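Local coordinates for cellobiose 2-epimerase (Spirochaeta thermophila DSM 6192, PDB 5ZIG), which probably catalyses the reversible epimerization of cellobiose to 4-O-beta-D-glucopyranosyl-D-mannose, at residues Glu147-Leu152 with Pro211-Ala216; Gly162-Ala167 with Glu218-Ile223; Ile249-Asp254 with Ser298-Gln303; His253-Thr258 with Pro283-Thr288. All blocks are in the same frame, centred on the assembly; numbering follows the deposited sequence.

Contact 1. Residues Glu147-Leu152 with Pro211-Ala216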
# COMPACT_ATOMS: atom_id res chain seq x y z
N GLU A 147 2.27 5.02 -20.39
CA GLU A 147 2.55 3.80 -21.14
C GLU A 147 2.15 2.56 -20.34
O GLU A 147 1.57 1.62 -20.89
CB GLU A 147 4.04 3.75 -21.48
CG GLU A 147 4.44 2.67 -22.51
CD GLU A 147 5.94 2.58 -22.71
OE1 GLU A 147 6.69 2.37 -21.73
OE2 GLU A 147 6.38 2.74 -23.86
N THR A 148 2.46 2.55 -19.05
CA THR A 148 2.18 1.36 -18.24
C THR A 148 0.68 1.19 -18.01
O THR A 148 0.15 0.08 -18.15
CB THR A 148 2.95 1.47 -16.91
OG1 THR A 148 4.30 1.90 -17.17
CG2 THR A 148 2.97 0.14 -16.18
N PHE A 149 -0.01 2.28 -17.64
CA PHE A 149 -1.48 2.31 -17.63
C PHE A 149 -2.05 1.71 -18.91
O PHE A 149 -2.93 0.84 -18.87
CB PHE A 149 -1.96 3.76 -17.47
CG PHE A 149 -3.46 3.94 -17.56
CD1 PHE A 149 -4.29 3.63 -16.48
CD2 PHE A 149 -4.05 4.41 -18.73
CE1 PHE A 149 -5.68 3.82 -16.55
CE2 PHE A 149 -5.44 4.59 -18.81
CZ PHE A 149 -6.25 4.30 -17.72
N ASP A 150 -1.55 2.16 -20.06
CA ASP A 150 -2.08 1.64 -21.33
C ASP A 150 -1.91 0.14 -21.42
O ASP A 150 -2.79 -0.56 -21.95
CB ASP A 150 -1.42 2.34 -22.51
CG ASP A 150 -2.04 3.69 -22.80
OD1 ASP A 150 -3.16 3.93 -22.29
OD2 ASP A 150 -1.42 4.51 -23.51
N LEU A 151 -0.81 -0.40 -20.87
CA LEU A 151 -0.60 -1.85 -20.92
C LEU A 151 -1.57 -2.56 -20.00
O LEU A 151 -2.14 -3.61 -20.36
CB LEU A 151 0.83 -2.20 -20.53
CG LEU A 151 1.97 -1.99 -21.52
CD1 LEU A 151 3.29 -2.22 -20.81
CD2 LEU A 151 1.82 -2.91 -22.73
N LEU A 152 -1.71 -2.04 -18.77
CA LEU A 152 -2.68 -2.58 -17.82
C LEU A 152 -4.08 -2.64 -18.42
O LEU A 152 -4.82 -3.62 -18.19
CB LEU A 152 -2.67 -1.72 -16.55
CG LEU A 152 -1.64 -1.98 -15.46
CD1 LEU A 152 -0.28 -2.42 -16.01
CD2 LEU A 152 -1.48 -0.75 -14.58
N PRO A 211 -10.14 11.45 -17.88
CA PRO A 211 -11.37 10.67 -17.67
C PRO A 211 -11.21 9.17 -17.90
O PRO A 211 -12.01 8.38 -17.36
CB PRO A 211 -12.36 11.29 -18.68
CG PRO A 211 -11.86 12.68 -18.89
CD PRO A 211 -10.35 12.59 -18.79
N ARG A 212 -10.23 8.73 -18.68
CA ARG A 212 -10.06 7.30 -18.90
C ARG A 212 -9.63 6.61 -17.61
O ARG A 212 -10.05 5.48 -17.33
CB ARG A 212 -9.06 7.04 -20.03
CG ARG A 212 -9.58 7.48 -21.39
CD ARG A 212 -9.02 6.64 -22.52
NE ARG A 212 -8.85 5.24 -22.13
CZ ARG A 212 -7.68 4.66 -21.92
NH1 ARG A 212 -6.55 5.36 -22.05
NH2 ARG A 212 -7.62 3.38 -21.57
N VAL A 213 -8.83 7.28 -16.80
CA VAL A 213 -8.52 6.75 -15.48
C VAL A 213 -9.78 6.65 -14.64
O VAL A 213 -10.03 5.63 -13.98
CB VAL A 213 -7.43 7.59 -14.79
CG1 VAL A 213 -6.74 6.75 -13.68
CG2 VAL A 213 -6.45 8.04 -15.82
N ARG A 214 -10.60 7.71 -14.64
CA ARG A 214 -11.78 7.72 -13.78
C ARG A 214 -12.72 6.59 -14.16
O ARG A 214 -13.36 5.97 -13.29
CB ARG A 214 -12.53 9.06 -13.84
CG ARG A 214 -14.02 8.93 -13.44
CD ARG A 214 -14.90 10.06 -13.95
NE ARG A 214 -15.12 11.06 -12.91
CZ ARG A 214 -14.68 12.31 -12.98
NH1 ARG A 214 -14.01 12.72 -14.05
NH2 ARG A 214 -14.92 13.16 -11.98
N GLU A 215 -12.82 6.31 -15.46
CA GLU A 215 -13.67 5.22 -15.92
C GLU A 215 -13.13 3.86 -15.48
O GLU A 215 -13.90 3.00 -15.05
CB GLU A 215 -13.81 5.31 -17.45
CG GLU A 215 -14.67 6.53 -17.84
CD GLU A 215 -14.67 6.85 -19.33
OE1 GLU A 215 -13.92 6.22 -20.11
OE2 GLU A 215 -15.44 7.76 -19.73
N ALA A 216 -11.81 3.66 -15.56
CA ALA A 216 -11.23 2.43 -15.02
C ALA A 216 -11.49 2.32 -13.52
O ALA A 216 -11.76 1.23 -13.00
CB ALA A 216 -9.74 2.35 -15.33
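Phe149 sets the edge of its ring against a face of the Arg212 guanidinium. Arg212 NH1 lies in the plane of the Phe149 ring, 3.5 Å from CE2. Seen from the guanidinium, Phe149 CZ sits over one of its faces. The two planes are tilted 56° apart, so this is not a parallel stack. Phe149 CG is anti to the backbone N (chi1 175°), and the side chain leaves its helix toward residues 211-216. The span is wide, since the segment axes come no closer than 12.2 Å, at an angle of 39°.

Asp150 reaches Arg212 from another direction. Its OD1 stands at the guanidinium edge, 3.7 Å from Arg212 NH1, in a long salt bridge. The two side chains cross at about a right angle. The Phe149 ring also meets apolar groups. Phe149 CZ is 4.2 Å from Val213 CG2. Ala216 CB lies at the ring edge, 4.5 Å from Phe149 CE1. Tyr201 of helix 191-208 and Trp146 each meet the Phe149 ring edge-to-face.

The chemistry is that of a buried aromatic contact with a charged margin. Arg212 is exposed and its ion pair is long, so the charge attraction is probably modest and the apolar packing is likely to matter more.

Contact 2. Residues Gly162-Ala167 with Glu218-Ile223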
# COMPACT_ATOMS: atom_id res chain seq x y z
N GLY A 162 -14.43 -8.82 -16.68
CA GLY A 162 -14.08 -7.67 -15.86
C GLY A 162 -12.81 -7.93 -15.08
O GLY A 162 -12.32 -9.05 -15.00
N GLY A 163 -12.25 -6.87 -14.50
CA GLY A 163 -11.05 -7.03 -13.68
C GLY A 163 -9.82 -7.27 -14.55
O GLY A 163 -9.85 -7.06 -15.77
N TYR A 164 -8.74 -7.71 -13.90
CA TYR A 164 -7.40 -7.82 -14.48
C TYR A 164 -6.79 -9.18 -14.19
O TYR A 164 -6.91 -9.70 -13.07
CB TYR A 164 -6.42 -6.72 -13.95
CG TYR A 164 -6.90 -5.29 -14.19
CD1 TYR A 164 -6.31 -4.50 -15.18
CD2 TYR A 164 -7.92 -4.74 -13.43
CE1 TYR A 164 -6.75 -3.24 -15.43
CE2 TYR A 164 -8.36 -3.44 -13.67
CZ TYR A 164 -7.77 -2.70 -14.67
OH TYR A 164 -8.18 -1.42 -14.95
N TYR A 165 -6.13 -9.76 -15.20
CA TYR A 165 -5.30 -10.92 -14.97
C TYR A 165 -4.16 -10.57 -14.02
O TYR A 165 -3.66 -9.44 -14.00
CB TYR A 165 -4.74 -11.44 -16.29
CG TYR A 165 -5.85 -11.87 -17.22
CD1 TYR A 165 -6.47 -13.09 -17.04
CD2 TYR A 165 -6.32 -11.02 -18.23
CE1 TYR A 165 -7.51 -13.48 -17.86
CE2 TYR A 165 -7.36 -11.41 -19.04
CZ TYR A 165 -7.94 -12.65 -18.86
OH TYR A 165 -8.98 -13.08 -19.66
N GLU A 166 -3.74 -11.56 -13.23
CA GLU A 166 -2.72 -11.32 -12.22
C GLU A 166 -1.39 -10.91 -12.83
O GLU A 166 -0.74 -9.96 -12.36
CB GLU A 166 -2.56 -12.59 -11.38
CG GLU A 166 -1.59 -12.48 -10.22
CD GLU A 166 -2.10 -11.60 -9.11
OE1 GLU A 166 -3.32 -11.38 -9.01
OE2 GLU A 166 -1.27 -11.13 -8.31
N ALA A 167 -0.97 -11.59 -13.89
CA ALA A 167 0.40 -11.42 -14.37
C ALA A 167 0.49 -11.91 -15.81
O ALA A 167 -0.40 -12.62 -16.30
CB ALA A 167 1.39 -12.17 -13.47
N GLU A 218 -14.15 3.56 -11.88
CA GLU A 218 -15.53 3.09 -11.79
C GLU A 218 -15.60 1.58 -11.94
O GLU A 218 -16.17 0.89 -11.09
CB GLU A 218 -16.38 3.76 -12.88
CG GLU A 218 -16.41 5.30 -12.83
CD GLU A 218 -17.45 5.89 -13.79
OE1 GLU A 218 -17.37 5.59 -15.00
OE2 GLU A 218 -18.31 6.69 -13.37
N HIS A 219 -15.02 1.05 -13.03
CA HIS A 219 -14.98 -0.39 -13.23
C HIS A 219 -14.48 -1.10 -11.97
O HIS A 219 -15.09 -2.07 -11.50
CB HIS A 219 -14.08 -0.74 -14.41
CG HIS A 219 -13.96 -2.21 -14.65
ND1 HIS A 219 -15.05 -3.02 -14.88
CD2 HIS A 219 -12.87 -3.02 -14.70
CE1 HIS A 219 -14.64 -4.26 -15.07
NE2 HIS A 219 -13.32 -4.29 -14.97
N LEU A 220 -13.36 -0.63 -11.42
CA LEU A 220 -12.76 -1.27 -10.24
C LEU A 220 -13.71 -1.24 -9.05
O LEU A 220 -13.81 -2.22 -8.30
CB LEU A 220 -11.42 -0.60 -9.91
CG LEU A 220 -10.27 -1.12 -10.77
CD1 LEU A 220 -9.07 -0.20 -10.78
CD2 LEU A 220 -9.87 -2.53 -10.35
N ILE A 221 -14.43 -0.13 -8.87
CA ILE A 221 -15.35 -0.03 -7.74
C ILE A 221 -16.45 -1.08 -7.86
O ILE A 221 -16.81 -1.73 -6.87
CB ILE A 221 -15.92 1.40 -7.62
CG1 ILE A 221 -14.84 2.36 -7.13
CG2 ILE A 221 -17.05 1.44 -6.61
CD1 ILE A 221 -14.69 3.61 -7.92
N LEU A 222 -16.97 -1.28 -9.08
CA LEU A 222 -18.00 -2.30 -9.27
C LEU A 222 -17.48 -3.71 -9.02
O LEU A 222 -18.22 -4.57 -8.54
CB LEU A 222 -18.59 -2.20 -10.69
CG LEU A 222 -19.52 -1.02 -10.98
CD1 LEU A 222 -19.67 -0.85 -12.47
CD2 LEU A 222 -20.89 -1.23 -10.34
N ILE A 223 -16.21 -3.97 -9.36
CA ILE A 223 -15.61 -5.27 -9.05
C ILE A 223 -15.59 -5.48 -7.54
O ILE A 223 -15.97 -6.54 -7.03
CB ILE A 223 -14.19 -5.35 -9.65
CG1 ILE A 223 -14.22 -5.19 -11.17
CG2 ILE A 223 -13.48 -6.63 -9.21
CD1 ILE A 223 -15.00 -6.27 -11.87
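His219 and Gly163 share the polar bond of this contact. Gly163 N donates to His219 NE2 at 2.8 Å, and the bond is nearly straight at 175°. The donor is tilted 17° out of the imidazole plane. His219 CG is anti to the backbone N (chi1 178°), and the side chain leaves the helix toward the loop.

Close packing surrounds this bond. Gly162 CA lies in the plane of the imidazole at its edge, 3.5 Å from His219 CE1. A side chain on Gly162 would press on His219 and Ile223. With the positive phi of Gly162, a CB would also collide with the carbonyl O before it. Ile223 CG1 lies over one face of the His219 ring, offset toward the rim. Ile223 CD1 comes within 3.9 Å of Gly163 N.

The apolar part is Tyr164 against Leu220. Their side chains cross at about a right angle, with Tyr164 CE2 3.8 Å from Leu220 CD2. The Tyr164 hydroxyl is bonded to Glu153.

The loop runs from helix 139-156 to strand 167-168 and rests here on helix 211-228. Helix 191-208 packs on both partners, as its Ile197 and Tyr201 touch Tyr164 and Leu220 alike. Ile221 turns to helix 251-269.

Contact 3. Residues Ile249-Asp254 with Ser298-Gln303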
# COMPACT_ATOMS: atom_id res chain seq x y z
N ILE A 249 -9.19 -14.54 5.54
CA ILE A 249 -9.41 -13.12 5.77
C ILE A 249 -8.07 -12.47 6.07
O ILE A 249 -7.32 -12.95 6.93
CB ILE A 249 -10.39 -12.88 6.93
CG1 ILE A 249 -11.76 -13.46 6.61
CG2 ILE A 249 -10.48 -11.40 7.26
CD1 ILE A 249 -12.51 -13.91 7.82
N SER A 250 -7.75 -11.39 5.34
CA SER A 250 -6.61 -10.52 5.63
C SER A 250 -7.13 -9.27 6.34
O SER A 250 -7.70 -8.38 5.70
CB SER A 250 -5.86 -10.17 4.37
OG SER A 250 -4.73 -9.35 4.64
N PHE A 251 -6.91 -9.19 7.66
CA PHE A 251 -7.42 -8.06 8.42
C PHE A 251 -6.84 -6.74 7.92
O PHE A 251 -7.56 -5.75 7.79
CB PHE A 251 -7.14 -8.24 9.92
CG PHE A 251 -7.77 -9.47 10.50
CD1 PHE A 251 -9.06 -9.42 11.02
CD2 PHE A 251 -7.11 -10.68 10.47
CE1 PHE A 251 -9.66 -10.57 11.51
CE2 PHE A 251 -7.70 -11.83 10.97
CZ PHE A 251 -8.98 -11.77 11.49
N GLY A 252 -5.54 -6.74 7.60
CA GLY A 252 -4.92 -5.54 7.05
C GLY A 252 -5.50 -5.13 5.71
O GLY A 252 -5.67 -3.94 5.44
N HIS A 253 -5.80 -6.10 4.84
CA HIS A 253 -6.36 -5.74 3.54
C HIS A 253 -7.79 -5.23 3.68
O HIS A 253 -8.20 -4.31 2.97
CB HIS A 253 -6.30 -6.92 2.57
CG HIS A 253 -4.98 -7.05 1.88
ND1 HIS A 253 -4.15 -8.14 2.06
CD2 HIS A 253 -4.32 -6.22 1.04
CE1 HIS A 253 -3.04 -7.97 1.36
NE2 HIS A 253 -3.12 -6.81 0.73
N ASP A 254 -8.56 -5.81 4.62
CA ASP A 254 -9.89 -5.29 4.89
C ASP A 254 -9.82 -3.82 5.27
O ASP A 254 -10.43 -2.97 4.60
CB ASP A 254 -10.56 -6.09 6.02
CG ASP A 254 -11.13 -7.41 5.55
OD1 ASP A 254 -10.91 -7.82 4.39
OD2 ASP A 254 -11.79 -8.07 6.37
N SER A 298 -4.68 -4.48 18.96
CA SER A 298 -3.81 -4.53 17.79
C SER A 298 -4.35 -5.63 16.89
O SER A 298 -5.12 -6.48 17.34
CB SER A 298 -2.35 -4.80 18.18
OG SER A 298 -2.24 -6.09 18.74
N LEU A 299 -3.95 -5.62 15.63
CA LEU A 299 -4.65 -6.48 14.67
C LEU A 299 -3.87 -7.72 14.29
O LEU A 299 -2.70 -7.63 13.89
CB LEU A 299 -4.99 -5.69 13.41
CG LEU A 299 -6.23 -4.83 13.57
CD1 LEU A 299 -6.71 -4.40 12.19
CD2 LEU A 299 -7.31 -5.62 14.29
N PRO A 300 -4.51 -8.89 14.36
CA PRO A 300 -3.87 -10.12 13.89
C PRO A 300 -3.66 -10.09 12.38
O PRO A 300 -4.23 -9.28 11.65
CB PRO A 300 -4.86 -11.23 14.29
CG PRO A 300 -6.14 -10.52 14.68
CD PRO A 300 -5.81 -9.11 15.01
N ASN A 301 -2.83 -11.02 11.91
CA ASN A 301 -2.40 -10.93 10.53
C ASN A 301 -3.45 -11.51 9.58
O ASN A 301 -3.85 -10.85 8.61
CB ASN A 301 -1.07 -11.64 10.33
CG ASN A 301 -0.58 -11.50 8.92
OD1 ASN A 301 -0.76 -10.46 8.28
ND2 ASN A 301 0.05 -12.54 8.41
N GLU A 302 -3.92 -12.72 9.84
CA GLU A 302 -4.95 -13.26 8.97
C GLU A 302 -5.69 -14.39 9.65
O GLU A 302 -5.19 -15.03 10.58
CB GLU A 302 -4.35 -13.76 7.64
CG GLU A 302 -3.62 -15.08 7.79
CD GLU A 302 -3.20 -15.68 6.45
OE1 GLU A 302 -3.97 -15.56 5.47
OE2 GLU A 302 -2.10 -16.26 6.39
N GLN A 303 -6.89 -14.64 9.15
CA GLN A 303 -7.64 -15.85 9.42
C GLN A 303 -7.37 -16.83 8.29
O GLN A 303 -7.67 -16.53 7.12
CB GLN A 303 -9.13 -15.53 9.53
CG GLN A 303 -9.99 -16.69 9.97
CD GLN A 303 -11.19 -16.22 10.78
OE1 GLN A 303 -12.23 -15.88 10.22
NE2 GLN A 303 -11.03 -16.17 12.09
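Phe251 sets the edge of its ring against a peptide backbone. Asn301 C and Glu302 N lie in the plane of the ring, at its edge. Phe251 CD2 is 3.4 Å from Pro300 O, and CE2 is 3.4 Å from Gln303 N. Pro300 CG stands over one ring face, offset toward the rim. Phe251 CG is anti to the carbonyl carbon (chi1 -61°), and the side chain leaves the helix start toward residues 299-303. An alanine here would probably open a gap beside Pro300 CG and along the peptides from Asn301 to Gln303, where the ring edge now lies.

Next to the ring, two backbone bonds join Ile249 and Gln303 as an antiparallel hydrogen-bonded pair. Ile249 N donates to Gln303 O at 3.0 Å, on a lone pair of that oxygen. Gln303 N donates back to Ile249 O at 2.8 Å, in the carbonyl plane. The two side chains lie side by side and point the same way, and Ile249 CD1 comes to 3.1 Å from Gln303 OE1.

The helix begins right after this strand. Ser250 is its N-cap. Ser250 OG accepts a weak bond from His253 N at 3.4 Å and is hydrogen-bonded to His253 ND1 at 2.9 Å. Across from Asp310 of the next strand, Asn301 and Glu302 together make a classic beta bulge, and Asn301 ND2 bonds to Asp310 OD2. The whole is a strand-to-helix junction, in which the short, weakly bonded outer strand 249-250 of a four-stranded antiparallel sheet leads through a serine N-cap into helix 251-269.

Contact 4. Residues His253-Thr258 with Pro283-Thr288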
# COMPACT_ATOMS: atom_id res chain seq x y z
N HIS A 253 -5.80 -6.10 4.84
CA HIS A 253 -6.36 -5.74 3.54
C HIS A 253 -7.79 -5.23 3.68
O HIS A 253 -8.20 -4.31 2.97
CB HIS A 253 -6.30 -6.92 2.57
CG HIS A 253 -4.98 -7.05 1.88
ND1 HIS A 253 -4.15 -8.14 2.06
CD2 HIS A 253 -4.32 -6.22 1.04
CE1 HIS A 253 -3.04 -7.97 1.36
NE2 HIS A 253 -3.12 -6.81 0.73
N ASP A 254 -8.56 -5.81 4.62
CA ASP A 254 -9.89 -5.29 4.89
C ASP A 254 -9.82 -3.82 5.27
O ASP A 254 -10.43 -2.97 4.60
CB ASP A 254 -10.56 -6.09 6.02
CG ASP A 254 -11.13 -7.41 5.55
OD1 ASP A 254 -10.91 -7.82 4.39
OD2 ASP A 254 -11.79 -8.07 6.37
N ILE A 255 -9.04 -3.49 6.31
CA ILE A 255 -8.98 -2.12 6.78
C ILE A 255 -8.37 -1.23 5.69
O ILE A 255 -8.91 -0.16 5.38
CB ILE A 255 -8.26 -2.00 8.15
CG1 ILE A 255 -8.34 -0.60 8.77
CG2 ILE A 255 -6.78 -2.32 8.12
CD1 ILE A 255 -9.71 -0.10 9.00
N GLU A 256 -7.29 -1.70 5.04
CA GLU A 256 -6.69 -0.89 3.97
C GLU A 256 -7.72 -0.54 2.90
O GLU A 256 -7.78 0.61 2.43
CB GLU A 256 -5.50 -1.63 3.36
CG GLU A 256 -4.49 -0.72 2.67
CD GLU A 256 -3.39 -1.51 1.96
OE1 GLU A 256 -3.43 -2.75 1.97
OE2 GLU A 256 -2.48 -0.87 1.39
N ALA A 257 -8.57 -1.49 2.52
CA ALA A 257 -9.46 -1.22 1.39
C ALA A 257 -10.47 -0.13 1.73
O ALA A 257 -10.80 0.69 0.87
CB ALA A 257 -10.17 -2.49 0.95
N THR A 258 -10.93 -0.07 2.99
CA THR A 258 -11.95 0.91 3.33
C THR A 258 -11.49 2.33 3.02
O THR A 258 -12.24 3.11 2.43
CB THR A 258 -12.36 0.81 4.80
OG1 THR A 258 -11.24 1.14 5.61
CG2 THR A 258 -12.84 -0.60 5.12
N PRO A 283 -20.12 -1.71 7.64
CA PRO A 283 -19.96 -3.00 8.33
C PRO A 283 -18.56 -3.60 8.20
O PRO A 283 -18.15 -4.34 9.10
CB PRO A 283 -21.01 -3.89 7.65
CG PRO A 283 -21.24 -3.26 6.36
CD PRO A 283 -21.14 -1.80 6.58
N VAL A 284 -17.83 -3.30 7.13
CA VAL A 284 -16.43 -3.72 7.05
C VAL A 284 -15.63 -3.04 8.16
O VAL A 284 -14.81 -3.68 8.84
CB VAL A 284 -15.86 -3.42 5.65
CG1 VAL A 284 -14.36 -3.74 5.56
CG2 VAL A 284 -16.61 -4.20 4.59
N MET A 285 -15.88 -1.76 8.37
CA MET A 285 -15.20 -1.01 9.42
C MET A 285 -15.59 -1.50 10.81
O MET A 285 -14.73 -1.64 11.69
CB MET A 285 -15.52 0.48 9.29
CG MET A 285 -14.57 1.26 8.41
SD MET A 285 -12.85 1.01 8.89
CE MET A 285 -12.90 1.23 10.67
N GLU A 286 -16.89 -1.76 11.02
CA GLU A 286 -17.36 -2.28 12.30
C GLU A 286 -16.76 -3.65 12.60
O GLU A 286 -16.40 -3.94 13.75
CB GLU A 286 -18.89 -2.34 12.31
CG GLU A 286 -19.53 -1.02 12.64
CD GLU A 286 -20.90 -0.82 11.99
OE1 GLU A 286 -21.26 -1.54 11.03
OE2 GLU A 286 -21.62 0.10 12.46
N GLU A 287 -16.65 -4.51 11.58
CA GLU A 287 -15.97 -5.79 11.75
C GLU A 287 -14.53 -5.61 12.22
O GLU A 287 -14.01 -6.41 13.00
CB GLU A 287 -15.98 -6.56 10.43
CG GLU A 287 -17.32 -7.09 10.00
CD GLU A 287 -17.51 -8.53 10.38
OE1 GLU A 287 -16.94 -8.94 11.42
OE2 GLU A 287 -18.19 -9.25 9.63
N THR A 288 -13.85 -4.58 11.71
CA THR A 288 -12.44 -4.36 12.04
C THR A 288 -12.28 -3.82 13.46
O THR A 288 -11.35 -4.21 14.17
CB THR A 288 -11.82 -3.38 11.03
OG1 THR A 288 -11.85 -3.97 9.72
CG2 THR A 288 -10.38 -3.02 11.42
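Ile255 lays its CD1 against the thioether of Met285, 3.3 Å from SD. The two side chains cross obliquely. Met285 is bent at chi2 and chi3, and its CE also comes near the same methyl group. Thr288 CG2 approaches Ile255 CD1 at 3.9 Å, and these two side chains cross at about a right angle.

Thr258 makes the other half of the interface. The Thr258 and Val284 side chains slide past each other in opposite directions, with Thr258 CG2 3.5 Å from Val284 CG1. Thr258 OG1 is 3.7 Å from Met285 SD. The hydroxyl also bonds back to its own helix: Thr258 OG1 donates to Ile255 O at 2.7 Å, on a lone pair of the carbonyl. Thr258 OG1 stands between the backbone N and the carbonyl carbon (chi1 64°), where it meets Ile255 O. Thr258 CG2 is anti to the carbonyl carbon.

The two helices, 251-269 and 275-294, follow each other in the chain and run roughly antiparallel. Their segment axes pass 9.6 Å apart at 139°. Such helical hairpins build the (alpha/alpha)6 barrel of the N-acylglucosamine 2-epimerase family. An alanine in place of Thr258 would probably leave a gap against Val284 and Met285, and Ile255 O without its hydroxyl partner.

Asp254 adds a lighter contact, with its backbone O 4.1 Å from Val284 CG1. Its carboxylate is engaged elsewhere, with His233 ND1 and Leu234 N. Phe325 and Ala328 of helix 315-332 pack on Met285 as well.

In the fold
The four contacts form two neighbouring pairs. Contacts 1 and 2 share helix 211-228, with centres 12 Å apart, and touch where Leu152 O lies 3.4 Å from Tyr164 CE1. Contacts 3 and 4 share His253 and Asp254 on helix 251-269, with centres 9 Å apart. Leu299 CD1 there packs 4.0 Å from Thr288 CG2. The pairs do not touch each other. Contacts 2 and 4 come closest, at about 9 Å between nearest atoms, while the centres of contacts 1 and 3 are about 30 Å apart, on opposite sides of the chain centre. In this family the active site lies inside the helical barrel. His253 meets Asn192 and Trp316 of other barrel helices.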